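Local atomic coordinates of proline dehydrogenase (Bradyrhizobium japonicum USDA 110, PDB entry 3HAZ), a protein that probably oxidises proline to glutamate in two steps, pairing an FAD-dependent proline dehydrogenase with an NAD-dependent 1-pyrroline-5-carboxylate dehydrogenase. Residues F415-L420 with A426-L431; T404-A409 with K433-I438. One frame throughout, in Å; residues are numbered along the deposited sequence.

Contact 1. Residues F415-L420 with A426-L431; sequences FEFQRL and ALYEQL. With FAD (flavin-adenine dinucleotide), chain C; SO4 (sulfate ion), chain J.
Apolar packing carries most of the contact, and Tyr-428 is its centre. CB of Phe-417 lies 3.2 Å from CE2 of Tyr-428, a close approach between two side chains that cross at about a right angle. Their rings meet obliquely, with centroids 5.8 Å apart and planes at 43°. Leu-431 adds one methyl, CD2, 3.9 Å from CD1 of Phe-417. Toward the strand's C-terminal end Arg-419 runs past Tyr-428 in the opposite direction, its CD 3.8 Å from ring atom CD1. Its CG sits between backbone N and carbonyl carbon (chi1 72°), and CB and CD pass the CE1-CD1 side of the ring.

Strand 416-420 and helix 425-434 are consecutive elements of a beta-alpha-beta unit in the TIM-type barrel of the proline dehydrogenase domain. The axes of 416-420 and 426-431 approach to 10.2 Å, with N-to-C directions at 152°, as expected where a helix returns outside the barrel.

The polar ends of Tyr-428 and Arg-419 bond outside the two segments, OH to the carbonyl of Thr-396 and NH2 to that of Met-423. Within the strand, NE2 of Gln-418 donates an almost straight 2.8 Å bond to OE2 of Glu-416, which also forms a salt bridge with Arg-441.

Both segments meet bound groups. FAD methyl C8M is 3.8 Å from CA of Arg-419. Ala-426 N donates a 2.6 Å bond to O1 of a sulfate, probably from the crystallisation liquor, which Glu-425 N also binds at the helix's first N-H groups.

Contact 2. Residues T404-A409 with K433-I438; sequences TVLEMA and KDHADI
Leu-406 divides its two methyls between His-435 and Ile-438. CD2 sits over one face of the His-435 imidazole, 3.6 Å from the ring centroid and 15° off the normal, which meets the geometry of a CH-pi contact. The methyl is displaced toward the rim, and its nearest ring atom is NE2, at 3.5 Å. The other branch, CD1, touches CD1 of Ile-438 at 3.6 Å. One contact is thus methyl to imidazole face and the other methyl to methyl, and both are packing.

Torsions account for the division. CG of Leu-406 stands opposite the backbone N (chi1 -174°), which sends it toward 433-438, and chi2 of 58° turns CD2 to His-435 and CD1 to Ile-438. His-435 comes from the opposite direction.

The backbone behind these side chains sets their spacing. His-435 is the first residue to leave helical geometry at the end of helix 425-434, and it opens a type I beta turn closed by the 3.1 Å bond from Ile-438 N to His-435 O. That turn brings residues three apart in sequence to the same leucine.

Farther out, Leu-431 packs on both Leu-406 and Ile-438, while Thr-42 of helix 33-50 touches His-435. Helix 399-409 thus lies beside the turn that leads into barrel strand 440-448, with helix 369-384 packing on its Thr-404, Val-405 and Met-408.

In the fold
From the N-terminal side, the chain enters through helix 399-409, runs along strand 416-420, returns through helix 425-434 and turns toward strand 440-448. Contact 1 closes the short loop between strand and helix. Contact 2 closes the longer one, from 404-409 to 433-438, and contact 1 is nested inside it. They lie about 10 Å apart, centre to centre, and share helix 425-434. Packing joins them directly: CE2 of Phe-415 lies 3.5 Å from CB of Ala-409, and CE2 of Phe-417 lies 4.0 Å from CG1 of Val-405. Together they tie helix 399-409 to the turn after helix 425-434, and that helix to barrel strand 416-420 beside the FAD.

Contact 1. Residues F415-L420 with A426-L431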
loop_
_atom_site.group_PDB
_atom_site.type_symbol
_atom_site.label_atom_id
_atom_site.label_comp_id
_atom_site.label_asym_id
_atom_site.label_seq_id
_atom_site.Cartn_x
_atom_site.Cartn_y
_atom_site.Cartn_z
ATOM N N PHE A 415 -7.997 -20.319 54.578
ATOM C CA PHE A 415 -7.867 -20.658 53.161
ATOM C C PHE A 415 -6.512 -21.325 52.909
ATOM O O PHE A 415 -5.646 -21.351 53.791
ATOM C CB PHE A 415 -8.037 -19.410 52.277
ATOM C CG PHE A 415 -6.881 -18.445 52.355
ATOM C CD1 PHE A 415 -5.881 -18.461 51.396
ATOM C CD2 PHE A 415 -6.795 -17.523 53.391
ATOM C CE1 PHE A 415 -4.816 -17.576 51.464
ATOM C CE2 PHE A 415 -5.732 -16.640 53.469
ATOM C CZ PHE A 415 -4.742 -16.665 52.506
ATOM N N GLU A 416 -6.337 -21.882 51.717
ATOM C CA GLU A 416 -5.045 -22.434 51.328
ATOM C C GLU A 416 -4.785 -22.121 49.862
ATOM O O GLU A 416 -5.692 -21.698 49.133
ATOM C CB GLU A 416 -5.011 -23.958 51.552
ATOM C CG GLU A 416 -5.854 -24.735 50.528
ATOM C CD GLU A 416 -5.940 -26.229 50.806
ATOM O OE1 GLU A 416 -5.610 -26.654 51.932
ATOM O OE2 GLU A 416 -6.359 -26.978 49.892
ATOM N N PHE A 417 -3.539 -22.306 49.443
ATOM C CA PHE A 417 -3.214 -22.334 48.029
ATOM C C PHE A 417 -3.040 -23.798 47.619
ATOM O O PHE A 417 -2.880 -24.672 48.472
ATOM C CB PHE A 417 -1.936 -21.539 47.744
ATOM C CG PHE A 417 -2.093 -20.056 47.934
ATOM C CD1 PHE A 417 -1.646 -19.441 49.095
ATOM C CD2 PHE A 417 -2.705 -19.282 46.959
ATOM C CE1 PHE A 417 -1.801 -18.074 49.279
ATOM C CE2 PHE A 417 -2.865 -17.914 47.133
ATOM C CZ PHE A 417 -2.412 -17.309 48.295
ATOM N N GLN A 418 -3.063 -24.064 46.319
ATOM C CA GLN A 418 -2.779 -25.411 45.824
ATOM C C GLN A 418 -1.872 -25.383 44.605
ATOM O O GLN A 418 -1.780 -24.375 43.897
ATOM C CB GLN A 418 -4.059 -26.161 45.470
ATOM C CG GLN A 418 -5.082 -26.228 46.567
ATOM C CD GLN A 418 -6.244 -27.117 46.195
ATOM O OE1 GLN A 418 -6.527 -27.316 45.009
ATOM N NE2 GLN A 418 -6.925 -27.667 47.206
ATOM N N ARG A 419 -1.212 -26.508 44.365
ATOM C CA ARG A 419 -0.332 -26.649 43.225
ATOM C C ARG A 419 -0.227 -28.115 42.836
ATOM O O ARG A 419 -0.537 -29.005 43.630
ATOM C CB ARG A 419 1.057 -26.125 43.568
ATOM C CG ARG A 419 1.831 -27.024 44.536
ATOM C CD ARG A 419 3.279 -26.576 44.653
ATOM N NE ARG A 419 4.104 -27.557 45.343
ATOM C CZ ARG A 419 4.974 -28.362 44.741
ATOM N NH1 ARG A 419 5.673 -29.223 45.460
ATOM N NH2 ARG A 419 5.143 -28.306 43.420
ATOM N N LEU A 420 0.242 -28.359 41.619
ATOM C CA LEU A 420 0.464 -29.711 41.136
ATOM C C LEU A 420 1.942 -30.074 41.261
ATOM O O LEU A 420 2.818 -29.291 40.893
ATOM C CB LEU A 420 0.015 -29.826 39.679
ATOM C CG LEU A 420 -0.278 -31.238 39.175
ATOM C CD1 LEU A 420 -1.409 -31.869 39.980
ATOM C CD2 LEU A 420 -0.625 -31.211 37.691
ATOM N N ALA A 426 9.270 -23.721 43.586
ATOM C CA ALA A 426 10.068 -22.598 44.059
ATOM C C ALA A 426 9.151 -21.489 44.562
ATOM O O ALA A 426 9.407 -20.881 45.598
ATOM C CB ALA A 426 10.995 -22.080 42.952
ATOM N N LEU A 427 8.075 -21.235 43.824
ATOM C CA LEU A 427 7.104 -20.217 44.211
ATOM C C LEU A 427 6.614 -20.426 45.650
ATOM O O LEU A 427 6.802 -19.569 46.513
ATOM C CB LEU A 427 5.925 -20.220 43.233
ATOM C CG LEU A 427 4.869 -19.115 43.310
ATOM C CD1 LEU A 427 3.898 -19.240 42.140
ATOM C CD2 LEU A 427 4.119 -19.147 44.643
ATOM N N TYR A 428 5.995 -21.571 45.912
ATOM C CA TYR A 428 5.364 -21.783 47.216
ATOM C C TYR A 428 6.346 -21.985 48.377
ATOM O O TYR A 428 6.037 -21.633 49.513
ATOM C CB TYR A 428 4.323 -22.903 47.147
ATOM C CG TYR A 428 3.051 -22.457 46.460
ATOM C CD1 TYR A 428 2.739 -22.892 45.177
ATOM C CD2 TYR A 428 2.171 -21.577 47.090
ATOM C CE1 TYR A 428 1.570 -22.475 44.542
ATOM C CE2 TYR A 428 1.007 -21.148 46.466
ATOM C CZ TYR A 428 0.711 -21.604 45.193
ATOM O OH TYR A 428 -0.441 -21.188 44.569
ATOM N N GLU A 429 7.522 -22.537 48.093
ATOM C CA GLU A 429 8.579 -22.619 49.102
ATOM C C GLU A 429 8.966 -21.217 49.569
ATOM O O GLU A 429 9.110 -20.969 50.764
ATOM C CB GLU A 429 9.809 -23.339 48.549
ATOM C CG GLU A 429 9.687 -24.852 48.514
ATOM C CD GLU A 429 10.947 -25.519 47.991
ATOM O OE1 GLU A 429 11.837 -24.799 47.485
ATOM O OE2 GLU A 429 11.043 -26.762 48.083
ATOM N N GLN A 430 9.134 -20.305 48.616
ATOM C CA GLN A 430 9.468 -18.925 48.940
ATOM C C GLN A 430 8.318 -18.251 49.684
ATOM O O GLN A 430 8.541 -17.507 50.640
ATOM C CB GLN A 430 9.819 -18.134 47.682
ATOM C CG GLN A 430 10.198 -16.680 47.970
ATOM C CD GLN A 430 11.442 -16.571 48.833
ATOM O OE1 GLN A 430 12.384 -17.349 48.682
ATOM N NE2 GLN A 430 11.450 -15.602 49.745
ATOM N N LEU A 431 7.092 -18.512 49.241
ATOM C CA LEU A 431 5.916 -17.957 49.901
ATOM C C LEU A 431 5.876 -18.399 51.364
ATOM O O LEU A 431 5.512 -17.629 52.252
ATOM C CB LEU A 431 4.630 -18.396 49.187
ATOM C CG LEU A 431 3.330 -17.785 49.718
ATOM C CD1 LEU A 431 3.233 -16.306 49.331
ATOM C CD2 LEU A 431 2.114 -18.548 49.209
HETATM P PA FAD C . -1.649 -18.830 34.326
HETATM O O1A FAD C . -0.397 -18.886 33.277
HETATM O O2A FAD C . -1.676 -17.594 35.106
HETATM O O5B FAD C . -3.036 -18.929 33.483
HETATM C C5B FAD C . -3.175 -19.980 32.571
HETATM C C4B FAD C . -4.636 -20.075 32.111
HETATM O O4B FAD C . -5.424 -18.796 31.824
HETATM C C3B FAD C . -5.277 -21.175 31.514
HETATM O O3B FAD C . -5.063 -22.465 32.059
HETATM C C2B FAD C . -6.665 -20.670 31.211
HETATM O O2B FAD C . -7.701 -21.074 32.086
HETATM C C1B FAD C . -6.517 -19.202 31.027
HETATM N N9A FAD C . -6.279 -18.703 29.685
HETATM C C8A FAD C . -5.181 -18.928 28.861
HETATM N N7A FAD C . -5.373 -18.215 27.709
HETATM C C5A FAD C . -6.607 -17.535 27.829
HETATM C C6A FAD C . -7.350 -16.610 26.904
HETATM N N6A FAD C . -6.802 -16.270 25.596
HETATM N N1A FAD C . -8.504 -16.092 27.267
HETATM C C2A FAD C . -9.052 -16.394 28.530
HETATM N N3A FAD C . -8.339 -17.284 29.417
HETATM C C4A FAD C . -7.136 -17.822 29.036
HETATM N N1 FAD C . -8.934 -26.675 35.836
HETATM C C2 FAD C . -10.191 -27.119 35.503
HETATM O O2 FAD C . -10.787 -26.669 34.345
HETATM N N3 FAD C . -10.854 -28.081 36.338
HETATM C C4 FAD C . -10.240 -28.555 37.464
HETATM O O4 FAD C . -10.913 -29.442 38.313
HETATM C C4X FAD C . -8.927 -28.088 37.817
HETATM N N5 FAD C . -8.245 -28.590 39.050
HETATM C C5X FAD C . -6.949 -28.123 39.377
HETATM C C6 FAD C . -6.278 -28.625 40.586
HETATM C C7 FAD C . -4.986 -28.153 40.913
HETATM C C7M FAD C . -4.293 -28.696 42.153
HETATM C C8 FAD C . -4.312 -27.155 40.050
HETATM C C8M FAD C . -2.905 -26.628 40.378
HETATM C C9 FAD C . -4.957 -26.678 38.895
HETATM C C9A FAD C . -6.300 -27.171 38.542
HETATM N N10 FAD C . -6.978 -26.680 37.340
HETATM C C10 FAD C . -8.300 -27.163 37.012
HETATM C "C1'" FAD C . -6.427 -25.555 36.518
HETATM C "C2'" FAD C . -5.540 -25.957 35.312
HETATM O "O2'" FAD C . -5.130 -27.314 35.438
HETATM C "C3'" FAD C . -4.357 -24.979 35.213
HETATM O "O3'" FAD C . -3.374 -25.304 36.190
HETATM C "C4'" FAD C . -4.786 -23.479 35.402
HETATM O "O4'" FAD C . -5.891 -23.040 34.691
HETATM C "C5'" FAD C . -3.583 -22.509 35.257
HETATM O "O5'" FAD C . -3.781 -21.279 35.936
HETATM P P FAD C . -2.440 -20.507 36.531
HETATM O O1P FAD C . -2.913 -19.164 37.400
HETATM O O2P FAD C . -1.652 -21.442 37.343
HETATM O O3P FAD C . -1.494 -20.161 35.246
HETATM S S SO4 J . 9.265 -25.318 39.878
HETATM O O1 SO4 J . 9.603 -24.622 41.120
HETATM O O2 SO4 J . 10.444 -26.032 39.388
HETATM O O3 SO4 J . 8.181 -26.272 40.116
HETATM O O4 SO4 J . 8.844 -24.335 38.881
#

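Contact 2. Residues T404-A409 with K433-I438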
loop_
_atom_site.group_PDB
_atom_site.type_symbol
_atom_site.label_atom_id
_atom_site.label_comp_id
_atom_site.label_asym_id
_atom_site.label_seq_id
_atom_site.Cartn_x
_atom_site.Cartn_y
_atom_site.Cartn_z
ATOM N N THR A 404 -1.487 -11.452 44.899
ATOM C CA THR A 404 -2.671 -10.602 44.905
ATOM C C THR A 404 -3.756 -11.183 45.808
ATOM O O THR A 404 -4.425 -10.448 46.534
ATOM C CB THR A 404 -3.211 -10.384 43.482
ATOM O OG1 THR A 404 -2.205 -9.742 42.687
ATOM C CG2 THR A 404 -4.470 -9.517 43.503
ATOM N N VAL A 405 -3.920 -12.502 45.771
ATOM C CA VAL A 405 -4.894 -13.159 46.642
ATOM C C VAL A 405 -4.470 -13.039 48.103
ATOM O O VAL A 405 -5.302 -12.835 48.985
ATOM C CB VAL A 405 -5.110 -14.647 46.262
ATOM C CG1 VAL A 405 -5.928 -15.361 47.329
ATOM C CG2 VAL A 405 -5.790 -14.752 44.901
ATOM N N LEU A 406 -3.171 -13.162 48.357
ATOM C CA LEU A 406 -2.656 -13.016 49.710
ATOM C C LEU A 406 -2.988 -11.626 50.274
ATOM O O LEU A 406 -3.491 -11.505 51.390
ATOM C CB LEU A 406 -1.148 -13.270 49.742
ATOM C CG LEU A 406 -0.478 -13.295 51.116
ATOM C CD1 LEU A 406 -1.103 -14.362 52.016
ATOM C CD2 LEU A 406 1.016 -13.530 50.964
ATOM N N GLU A 407 -2.719 -10.581 49.496
ATOM C CA GLU A 407 -2.999 -9.216 49.940
ATOM C C GLU A 407 -4.475 -9.026 50.288
ATOM O O GLU A 407 -4.811 -8.389 51.287
ATOM C CB GLU A 407 -2.578 -8.197 48.879
ATOM C CG GLU A 407 -3.143 -6.791 49.098
ATOM C CD GLU A 407 -2.623 -6.123 50.370
ATOM O OE1 GLU A 407 -1.451 -6.358 50.739
ATOM O OE2 GLU A 407 -3.387 -5.355 50.997
ATOM N N MET A 408 -5.353 -9.584 49.465
ATOM C CA MET A 408 -6.784 -9.442 49.682
ATOM C C MET A 408 -7.260 -10.223 50.904
ATOM O O MET A 408 -8.265 -9.872 51.515
ATOM C CB MET A 408 -7.560 -9.874 48.441
ATOM C CG MET A 408 -7.280 -9.011 47.225
ATOM S SD MET A 408 -8.463 -9.309 45.908
ATOM C CE MET A 408 -8.574 -11.093 45.966
ATOM N N ALA A 409 -6.535 -11.278 51.254
ATOM C CA ALA A 409 -6.875 -12.077 52.427
ATOM C C ALA A 409 -6.685 -11.280 53.711
ATOM O O ALA A 409 -7.383 -11.510 54.700
ATOM C CB ALA A 409 -6.040 -13.348 52.472
ATOM N N LYS A 433 8.480 -19.311 53.164
ATOM C CA LYS A 433 9.577 -18.622 53.835
ATOM C C LYS A 433 9.161 -17.234 54.299
ATOM O O LYS A 433 9.560 -16.786 55.371
ATOM C CB LYS A 433 10.793 -18.491 52.913
ATOM C CG LYS A 433 11.512 -19.792 52.606
ATOM C CD LYS A 433 12.850 -19.519 51.935
ATOM C CE LYS A 433 13.445 -20.785 51.352
ATOM N NZ LYS A 433 13.516 -21.874 52.366
ATOM N N ASP A 434 8.370 -16.547 53.482
ATOM C CA ASP A 434 8.009 -15.161 53.767
ATOM C C ASP A 434 6.726 -15.054 54.589
ATOM O O ASP A 434 6.416 -13.998 55.132
ATOM C CB ASP A 434 7.879 -14.363 52.467
ATOM C CG ASP A 434 9.196 -14.258 51.711
ATOM O OD1 ASP A 434 10.256 -14.450 52.339
ATOM O OD2 ASP A 434 9.171 -13.985 50.492
ATOM N N HIS A 435 5.982 -16.150 54.679
ATOM C CA HIS A 435 4.723 -16.147 55.416
ATOM C C HIS A 435 4.496 -17.490 56.098
ATOM O O HIS A 435 3.948 -18.422 55.502
ATOM C CB HIS A 435 3.562 -15.807 54.477
ATOM C CG HIS A 435 3.779 -14.556 53.679
ATOM N ND1 HIS A 435 3.463 -13.303 54.157
ATOM C CD2 HIS A 435 4.280 -14.369 52.434
ATOM C CE1 HIS A 435 3.759 -12.396 53.241
ATOM N NE2 HIS A 435 4.260 -13.016 52.187
ATOM N N ALA A 436 4.919 -17.577 57.356
ATOM C CA ALA A 436 4.906 -18.831 58.104
ATOM C C ALA A 436 3.511 -19.422 58.281
ATOM O O ALA A 436 3.367 -20.633 58.432
ATOM C CB ALA A 436 5.580 -18.647 59.473
ATOM N N ASP A 437 2.488 -18.572 58.273
ATOM C CA ASP A 437 1.122 -19.039 58.507
ATOM C C ASP A 437 0.451 -19.571 57.242
ATOM O O ASP A 437 -0.663 -20.092 57.290
ATOM C CB ASP A 437 0.271 -17.926 59.120
ATOM C CG ASP A 437 0.691 -17.588 60.539
ATOM O OD1 ASP A 437 1.401 -18.408 61.162
ATOM O OD2 ASP A 437 0.311 -16.503 61.028
ATOM N N ILE A 438 1.131 -19.441 56.110
ATOM C CA ILE A 438 0.537 -19.817 54.832
ATOM C C ILE A 438 0.495 -21.331 54.628
ATOM O O ILE A 438 1.450 -22.041 54.931
ATOM C CB ILE A 438 1.251 -19.127 53.657
ATOM C CG1 ILE A 438 0.707 -17.709 53.484
ATOM C CG2 ILE A 438 1.060 -19.910 52.373
ATOM C CD1 ILE A 438 -0.806 -17.652 53.367
#